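Local atomic coordinates of copper-transporting ATPase PAA1, chloroplastic (Arabidopsis thaliana, PDB entry 5LBD), a protein that carries monovalent copper across the plastid envelope at the cost of ATP hydrolysis, this chain being its nucleotide-binding N-domain. Residues A[30-35]-A[118-123]; A[46-51]-A[126-131]; A[74-79]-A[83-88]. The protein carries 2 engineered substitutions. All coordinates share one frame; numbering follows the deposited sequence.

How the interactions relate
After edge strand 7-11 the chain enters helix 26-37, which interaction 1 later joins to strand 115-120, and then helix 43-52, which interaction 2 joins to the last strand, 123-130. These two long loops cross, because 46-51 begins inside the loop closed by 30-35 and 118-123 and finds its partner beyond it. Interaction 3 is a local hairpin, strands 74-79 and 82-87, nested inside both. All three reach one antiparallel sheet: strand 82-87 pairs with 115-120, which pairs with 123-130. Interactions 1 and 2 also meet directly, where Ile48 CG2 packs on Ala33 CB and Ile118 on Ile128.

Interaction 1: residues A[30-35]-A[118-123]; sequences LMLAAA and IGVDNT
Val120, whose side chain meets Leu32 of the helix, is held by both backbone polar groups to Thr123. Its N donates to Thr123 O at 2.9 Å, and Thr123 N returns a bond to Val120 O, also 2.9 Å, closing a type II' beta turn. The turn puts Asp121 at phi 52°, a backbone region more usual for glycine; its OD1 accepts a hydrogen bond from Arg83 N of the adjoining strand. From the end of the strand Val120 points its CG2 branch at the helix, where it lies 4.1 Å from Leu32 CD1, the two side chains crossing at about a right angle. Trp24 packs against both of them.

In the N-domain of this P-type ATPase, helix 26-37 lies against one face of an antiparallel sheet, and 118-120 is the end of strand 115-120, the first arm of the hairpin it makes with strand 123-130. One residue along the helix, the methyl of Ala33 faces the end of Ile118: CB to CD1 is 3.9 Å. Ile118 CG1 stands beside the backbone N, and a bend at chi2 (-56°) folds CD1 round onto that methyl. The small alanine lets the helix backbone come close here: Ala33 CA is 7.0 Å from Ile118 CA. Val86 touches both Ala33 and Ile118, while Ile128 packs on Ile118 from the next strand.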
loop_
_atom_site.group_PDB
_atom_site.type_symbol
_atom_site.label_atom_id
_atom_site.label_comp_id
_atom_site.label_asym_id
_atom_site.label_seq_id
_atom_site.Cartn_x
_atom_site.Cartn_y
_atom_site.Cartn_z
ATOM N N LEU A 30 -6.469 1.565 0.999
ATOM C CA LEU A 30 -6.255 2.167 -0.314
ATOM C C LEU A 30 -5.804 3.617 -0.193
ATOM O O LEU A 30 -4.918 4.076 -0.938
ATOM C CB LEU A 30 -7.516 2.092 -1.167
ATOM C CG LEU A 30 -7.788 0.730 -1.757
ATOM C CD1 LEU A 30 -9.126 0.754 -2.409
ATOM C CD2 LEU A 30 -6.738 0.336 -2.768
HETATM N N MSE A 31 -6.420 4.372 0.693
HETATM C CA MSE A 31 -6.071 5.769 0.824
HETATM C C MSE A 31 -4.666 5.935 1.423
HETATM O O MSE A 31 -3.936 6.788 0.994
HETATM C CB MSE A 31 -7.157 6.479 1.618
HETATM C CG MSE A 31 -8.486 6.518 0.844
HETATM SE SE MSE A 31 -9.790 7.728 1.559
HETATM C CE MSE A 31 -9.646 7.138 3.300
ATOM N N LEU A 32 -4.270 5.083 2.370
ATOM C CA LEU A 32 -2.918 5.192 2.908
ATOM C C LEU A 32 -1.897 4.827 1.847
ATOM O O LEU A 32 -0.875 5.496 1.689
ATOM C CB LEU A 32 -2.777 4.253 4.108
ATOM C CG LEU A 32 -3.494 4.638 5.388
ATOM C CD1 LEU A 32 -3.542 3.452 6.316
ATOM C CD2 LEU A 32 -2.837 5.808 6.059
ATOM N N ALA A 33 -2.151 3.741 1.126
ATOM C CA ALA A 33 -1.193 3.340 0.084
ATOM C C ALA A 33 -1.108 4.391 -1.021
ATOM O O ALA A 33 -0.025 4.716 -1.512
ATOM C CB ALA A 33 -1.595 1.993 -0.493
ATOM N N ALA A 34 -2.242 4.976 -1.393
ATOM C CA ALA A 34 -2.211 6.010 -2.409
ATOM C C ALA A 34 -1.406 7.222 -1.971
ATOM O O ALA A 34 -0.825 7.902 -2.809
ATOM C CB ALA A 34 -3.622 6.428 -2.775
ATOM N N ALA A 35 -1.403 7.545 -0.680
ATOM C CA ALA A 35 -0.606 8.666 -0.212
ATOM C C ALA A 35 0.882 8.408 -0.424
ATOM O O ALA A 35 1.635 9.310 -0.793
ATOM C CB ALA A 35 -0.878 8.914 1.258
ATOM N N ILE A 118 0.781 -4.152 2.117
ATOM C CA ILE A 118 0.718 -2.876 2.797
ATOM C C ILE A 118 1.065 -3.097 4.256
ATOM O O ILE A 118 0.397 -3.875 4.952
ATOM C CB ILE A 118 -0.665 -2.238 2.683
ATOM C CG1 ILE A 118 -1.152 -2.220 1.227
ATOM C CG2 ILE A 118 -0.613 -0.846 3.262
ATOM C CD1 ILE A 118 -0.232 -1.541 0.273
ATOM N N GLY A 119 2.104 -2.407 4.725
ATOM C CA GLY A 119 2.405 -2.354 6.139
ATOM C C GLY A 119 2.055 -0.986 6.697
ATOM O O GLY A 119 2.203 0.042 6.016
ATOM N N VAL A 120 1.640 -0.974 7.957
ATOM C CA VAL A 120 1.378 0.259 8.692
ATOM C C VAL A 120 2.061 0.106 10.035
ATOM O O VAL A 120 1.669 -0.747 10.839
ATOM C CB VAL A 120 -0.120 0.549 8.863
ATOM C CG1 VAL A 120 -0.284 1.867 9.541
ATOM C CG2 VAL A 120 -0.769 0.609 7.514
ATOM N N ASP A 121 3.138 0.864 10.243
ATOM C CA ASP A 121 4.000 0.689 11.410
ATOM C C ASP A 121 4.414 -0.783 11.514
ATOM O O ASP A 121 5.037 -1.303 10.581
ATOM C CB ASP A 121 3.295 1.213 12.668
ATOM C CG ASP A 121 3.184 2.756 12.680
ATOM O OD1 ASP A 121 4.061 3.440 12.094
ATOM O OD2 ASP A 121 2.227 3.293 13.280
ATOM N N ASN A 122 4.107 -1.477 12.613
ATOM C CA ASN A 122 4.551 -2.857 12.750
ATOM C C ASN A 122 3.474 -3.867 12.379
ATOM O O ASN A 122 3.604 -5.046 12.708
ATOM C CB ASN A 122 5.074 -3.095 14.157
ATOM C CG ASN A 122 6.443 -2.466 14.365
ATOM O OD1 ASN A 122 6.574 -1.438 15.026
ATOM N ND2 ASN A 122 7.469 -3.080 13.791
ATOM N N THR A 123 2.443 -3.439 11.654
ATOM C CA THR A 123 1.311 -4.292 11.316
ATOM C C THR A 123 1.284 -4.581 9.824
ATOM O O THR A 123 1.431 -3.670 8.997
ATOM C CB THR A 123 0.006 -3.637 11.749
ATOM O OG1 THR A 123 0.016 -3.488 13.167
ATOM C CG2 THR A 123 -1.172 -4.496 11.349
#

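Interaction 2: residues A[46-51]-A[126-131]; sequences KAIVKA and AVIRFE
Ala47 turns its methyl toward the strand and sets it at the rim of the Phe130 ring, CB lying 4.0 Å from CE2. One residue on, Ile48 does more of the work, although its bond to CB does not itself aim at the strand. Its CG1 is anti to the carbonyl carbon (chi1 -68°), and with chi2 extended the branch reaches across to the sheet. CG1 meets the ring edge-on, in the ring plane, 3.7 Å from Phe130 CZ. The end of the same branch continues past the ring: Ile48 CD1 is 4.0 Å from Phe130 CZ and 4.3 Å from Ile128 CD1, so one isoleucine bridges two residues that point to the same face of the strand. Helix 46-51 runs across strand 126-130 at 102°, with 10.8 Å between the axes, and the phenyl ring spans much of that gap. Val7 and Val116 from the flanking strands also touch Phe130, while Ala33 of helix 26-37 packs on Ile48, so the contact belongs to the core between the paired helices and the sheet of the N-domain. An alanine in place of Phe130 would probably leave Ala47 and Ile48 without their main partner on this strand and open a gap at this end of the helix-sheet interface. The charged groups of the strand end take no part in the contact: Arg129 NH2 makes a salt bridge with Glu131 OE2 at 3.0 Å, the oxygen offering its anti lone pair, and Arg129 NE pairs with Glu9. Between the segments themselves no hydrogen bond forms; cohesion rests on buried apolar surface and the fit of aliphatic groups to a ring edge, with no directional bond to fix the register.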
loop_
_atom_site.group_PDB
_atom_site.type_symbol
_atom_site.label_atom_id
_atom_site.label_comp_id
_atom_site.label_asym_id
_atom_site.label_seq_id
_atom_site.Cartn_x
_atom_site.Cartn_y
_atom_site.Cartn_z
ATOM N N LYS A 46 0.035 3.771 -9.891
ATOM C CA LYS A 46 -1.015 4.596 -10.463
ATOM C C LYS A 46 -2.375 3.936 -10.319
ATOM O O LYS A 46 -3.388 4.627 -10.163
ATOM C CB LYS A 46 -0.731 4.866 -11.924
ATOM C CG LYS A 46 0.493 5.778 -12.117
ATOM C CD LYS A 46 0.699 6.153 -13.568
ATOM C CE LYS A 46 -0.318 7.193 -14.004
ATOM N NZ LYS A 46 0.142 7.968 -15.203
ATOM N N ALA A 47 -2.423 2.612 -10.408
ATOM C CA ALA A 47 -3.690 1.909 -10.220
ATOM C C ALA A 47 -4.213 2.075 -8.799
ATOM O O ALA A 47 -5.434 2.213 -8.611
ATOM C CB ALA A 47 -3.527 0.427 -10.564
ATOM N N ILE A 48 -3.327 2.026 -7.792
ATOM C CA ILE A 48 -3.727 2.275 -6.407
ATOM C C ILE A 48 -4.274 3.694 -6.268
ATOM O O ILE A 48 -5.347 3.920 -5.692
ATOM C CB ILE A 48 -2.538 2.031 -5.465
ATOM C CG1 ILE A 48 -2.197 0.542 -5.451
ATOM C CG2 ILE A 48 -2.872 2.476 -4.074
ATOM C CD1 ILE A 48 -0.939 0.245 -4.716
ATOM N N VAL A 49 -3.537 4.675 -6.802
ATOM C CA VAL A 49 -3.974 6.055 -6.733
ATOM C C VAL A 49 -5.366 6.225 -7.352
ATOM O O VAL A 49 -6.214 6.935 -6.813
ATOM C CB VAL A 49 -2.912 6.959 -7.381
ATOM C CG1 VAL A 49 -3.423 8.361 -7.525
ATOM C CG2 VAL A 49 -1.661 6.919 -6.571
ATOM N N LYS A 50 -5.593 5.634 -8.529
ATOM C CA LYS A 50 -6.875 5.761 -9.206
ATOM C C LYS A 50 -7.988 5.168 -8.355
ATOM O O LYS A 50 -9.048 5.781 -8.186
ATOM C CB LYS A 50 -6.802 5.050 -10.555
ATOM C CG LYS A 50 -8.082 5.152 -11.385
ATOM C CD LYS A 50 -7.981 4.472 -12.742
ATOM C CE LYS A 50 -9.212 4.782 -13.580
ATOM N NZ LYS A 50 -9.219 4.017 -14.852
ATOM N N ALA A 51 -7.745 3.985 -7.805
ATOM C CA ALA A 51 -8.783 3.298 -7.033
ATOM C C ALA A 51 -9.129 4.074 -5.767
ATOM O O ALA A 51 -10.279 4.043 -5.314
ATOM C CB ALA A 51 -8.302 1.884 -6.669
ATOM N N ALA A 126 -2.608 -5.344 4.928
ATOM C CA ALA A 126 -3.444 -5.705 3.796
ATOM C C ALA A 126 -2.599 -6.300 2.688
ATOM O O ALA A 126 -1.378 -6.134 2.631
ATOM C CB ALA A 126 -4.192 -4.484 3.257
ATOM N N VAL A 127 -3.279 -6.967 1.773
ATOM C CA VAL A 127 -2.697 -7.326 0.493
ATOM C C VAL A 127 -3.664 -6.785 -0.552
ATOM O O VAL A 127 -4.883 -6.821 -0.361
ATOM C CB VAL A 127 -2.429 -8.845 0.357
ATOM C CG1 VAL A 127 -3.690 -9.666 0.515
ATOM C CG2 VAL A 127 -1.751 -9.148 -0.973
ATOM N N ILE A 128 -3.132 -6.241 -1.629
ATOM C CA ILE A 128 -3.937 -5.747 -2.742
ATOM C C ILE A 128 -3.635 -6.597 -3.963
ATOM O O ILE A 128 -2.462 -6.771 -4.328
ATOM C CB ILE A 128 -3.674 -4.259 -3.054
ATOM C CG1 ILE A 128 -3.873 -3.398 -1.802
ATOM C CG2 ILE A 128 -4.571 -3.802 -4.210
ATOM C CD1 ILE A 128 -3.416 -1.959 -1.971
ATOM N N ARG A 129 -4.676 -7.107 -4.599
ATOM C CA ARG A 129 -4.566 -7.886 -5.822
ATOM C C ARG A 129 -4.961 -7.033 -7.016
ATOM O O ARG A 129 -5.889 -6.216 -6.933
ATOM C CB ARG A 129 -5.459 -9.130 -5.795
ATOM C CG ARG A 129 -5.336 -9.972 -4.566
ATOM C CD ARG A 129 -5.959 -11.356 -4.789
ATOM N NE ARG A 129 -7.123 -11.333 -5.676
ATOM C CZ ARG A 129 -7.089 -11.613 -6.978
ATOM N NH1 ARG A 129 -5.941 -11.948 -7.562
ATOM N NH2 ARG A 129 -8.203 -11.549 -7.705
ATOM N N PHE A 130 -4.269 -7.251 -8.131
ATOM C CA PHE A 130 -4.470 -6.551 -9.394
ATOM C C PHE A 130 -4.711 -7.558 -10.501
ATOM O O PHE A 130 -4.079 -8.614 -10.525
ATOM C CB PHE A 130 -3.239 -5.734 -9.778
ATOM C CG PHE A 130 -2.836 -4.740 -8.764
ATOM C CD1 PHE A 130 -2.148 -5.129 -7.649
ATOM C CD2 PHE A 130 -3.164 -3.401 -8.893
ATOM C CE1 PHE A 130 -1.774 -4.213 -6.679
ATOM C CE2 PHE A 130 -2.790 -2.489 -7.921
ATOM C CZ PHE A 130 -2.101 -2.884 -6.835
ATOM N N GLU A 131 -5.595 -7.218 -11.429
ATOM C CA GLU A 131 -5.800 -8.032 -12.623
ATOM C C GLU A 131 -5.648 -7.148 -13.856
ATOM O O GLU A 131 -5.340 -5.957 -13.731
ATOM C CB GLU A 131 -7.176 -8.703 -12.612
ATOM C CG GLU A 131 -7.386 -9.701 -11.473
ATOM C CD GLU A 131 -8.802 -10.289 -11.445
ATOM O OE1 GLU A 131 -9.585 -10.031 -12.387
ATOM O OE2 GLU A 131 -9.132 -11.004 -10.473
ATOM O OXT GLU A 131 -5.822 -7.590 -14.995
#

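Interaction 3: residues A[74-79]-A[83-88]; sequences GAVAIV and RVTVGT
Ala75 and Val86 exchange two backbone hydrogen bonds, Ala75 N to Val86 O and Val86 N to Ala75 O, both 2.9 Å. Two residues further, Ala77 and Val84 do the same, and the bond from Val84 N to Ala77 O (3.0 Å) is almost linear at 174°. Between these hydrogen-bonded pairs, Val76 faces Thr85, and Val76 CA leans a C-H on Val84 O at 3.2 Å. On this face Val76 CG2, anti to its own backbone N, packs 3.7 Å from Thr85 CG2. Ile78 curls CD1 back over the aliphatic part of Arg83, meeting CG at 3.6 Å. Val79 CB lies 4.0 Å from Val84 CG2.

Together they form an antiparallel beta hairpin, 74-79 with 82-87, within the N-domain sheet. At its open end Gly74 and Gly87 pair with CA atoms only 3.9 Å apart; their backbone angles would jam any CB against the preceding carbonyl. Gly74 ends a Gly-x-Gly sequence that lies at the ATP site in related copper ATPases, consistent with such a role here. On the face of Ala75, Val84 and Val86, helix 26-37 packs through Val36 and Glu37.

Further out, Trp91 NE1 donates to Ala75 O, Arg83 NH2 bonds His95 O, and Thr88 OG1 caps the next helix at Trp91 N.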
loop_
_atom_site.group_PDB
_atom_site.type_symbol
_atom_site.label_atom_id
_atom_site.label_comp_id
_atom_site.label_asym_id
_atom_site.label_seq_id
_atom_site.Cartn_x
_atom_site.Cartn_y
_atom_site.Cartn_z
ATOM N N GLY A 74 9.874 -1.962 -2.991
ATOM C CA GLY A 74 8.716 -1.236 -2.494
ATOM C C GLY A 74 9.038 0.216 -2.233
ATOM O O GLY A 74 10.119 0.716 -2.554
ATOM N N ALA A 75 8.048 0.877 -1.640
ATOM C CA ALA A 75 8.131 2.264 -1.231
ATOM C C ALA A 75 7.619 2.411 0.188
ATOM O O ALA A 75 6.928 1.537 0.722
ATOM C CB ALA A 75 7.329 3.180 -2.165
ATOM N N VAL A 76 7.969 3.542 0.795
ATOM C CA VAL A 76 7.561 3.875 2.156
ATOM C C VAL A 76 7.462 5.388 2.274
ATOM O O VAL A 76 8.198 6.131 1.612
ATOM C CB VAL A 76 8.559 3.277 3.182
ATOM C CG1 VAL A 76 9.952 3.750 2.915
ATOM C CG2 VAL A 76 8.135 3.591 4.637
ATOM N N ALA A 77 6.537 5.858 3.110
ATOM C CA ALA A 77 6.468 7.265 3.467
ATOM C C ALA A 77 5.797 7.331 4.823
ATOM O O ALA A 77 5.229 6.348 5.303
ATOM C CB ALA A 77 5.717 8.089 2.401
ATOM N N ILE A 78 5.869 8.484 5.449
ATOM C CA ILE A 78 5.103 8.734 6.655
ATOM C C ILE A 78 3.798 9.371 6.226
ATOM O O ILE A 78 3.790 10.421 5.586
ATOM C CB ILE A 78 5.856 9.632 7.632
ATOM C CG1 ILE A 78 7.213 9.016 7.963
ATOM C CG2 ILE A 78 5.042 9.889 8.905
ATOM C CD1 ILE A 78 7.139 7.698 8.645
ATOM N N VAL A 79 2.692 8.756 6.623
ATOM C CA VAL A 79 1.369 9.284 6.317
ATOM C C VAL A 79 0.634 9.436 7.630
ATOM O O VAL A 79 0.456 8.451 8.353
ATOM C CB VAL A 79 0.611 8.358 5.360
ATOM C CG1 VAL A 79 -0.747 8.944 5.002
ATOM C CG2 VAL A 79 1.416 8.121 4.135
ATOM N N ARG A 83 4.213 4.930 9.573
ATOM C CA ARG A 83 5.123 4.432 8.543
ATOM C C ARG A 83 4.363 3.460 7.652
ATOM O O ARG A 83 4.065 2.335 8.065
ATOM C CB ARG A 83 6.328 3.727 9.165
ATOM C CG ARG A 83 7.016 4.508 10.266
ATOM C CD ARG A 83 8.329 3.818 10.767
ATOM N NE ARG A 83 8.112 2.522 11.429
ATOM C CZ ARG A 83 8.141 1.345 10.804
ATOM N NH1 ARG A 83 8.388 1.276 9.490
ATOM N NH2 ARG A 83 7.923 0.231 11.502
ATOM N N VAL A 84 4.074 3.873 6.425
ATOM C CA VAL A 84 3.225 3.112 5.515
ATOM C C VAL A 84 4.122 2.558 4.420
ATOM O O VAL A 84 4.785 3.326 3.721
ATOM C CB VAL A 84 2.091 3.962 4.926
ATOM C CG1 VAL A 84 1.291 3.141 3.935
ATOM C CG2 VAL A 84 1.193 4.473 6.020
ATOM N N THR A 85 4.149 1.236 4.273
ATOM C CA THR A 85 4.945 0.571 3.258
ATOM C C THR A 85 4.023 -0.028 2.214
ATOM O O THR A 85 2.937 -0.515 2.522
ATOM C CB THR A 85 5.810 -0.538 3.837
ATOM O OG1 THR A 85 4.979 -1.421 4.593
ATOM C CG2 THR A 85 6.866 0.065 4.721
ATOM N N VAL A 86 4.487 -0.028 0.971
ATOM C CA VAL A 86 3.777 -0.573 -0.168
ATOM C C VAL A 86 4.790 -1.362 -0.982
ATOM O O VAL A 86 5.714 -0.769 -1.552
ATOM C CB VAL A 86 3.151 0.509 -1.036
ATOM C CG1 VAL A 86 2.395 -0.106 -2.123
ATOM C CG2 VAL A 86 2.256 1.438 -0.205
ATOM N N GLY A 87 4.647 -2.680 -1.033
ATOM C CA GLY A 87 5.610 -3.447 -1.804
ATOM C C GLY A 87 5.513 -4.932 -1.598
ATOM O O GLY A 87 4.440 -5.465 -1.306
ATOM N N THR A 88 6.632 -5.610 -1.843
ATOM C CA THR A 88 6.645 -7.046 -1.669
ATOM C C THR A 88 6.448 -7.415 -0.201
ATOM O O THR A 88 6.655 -6.613 0.711
ATOM C CB THR A 88 7.983 -7.660 -2.110
ATOM O OG1 THR A 88 9.015 -7.168 -1.261
ATOM C CG2 THR A 88 8.303 -7.330 -3.541
#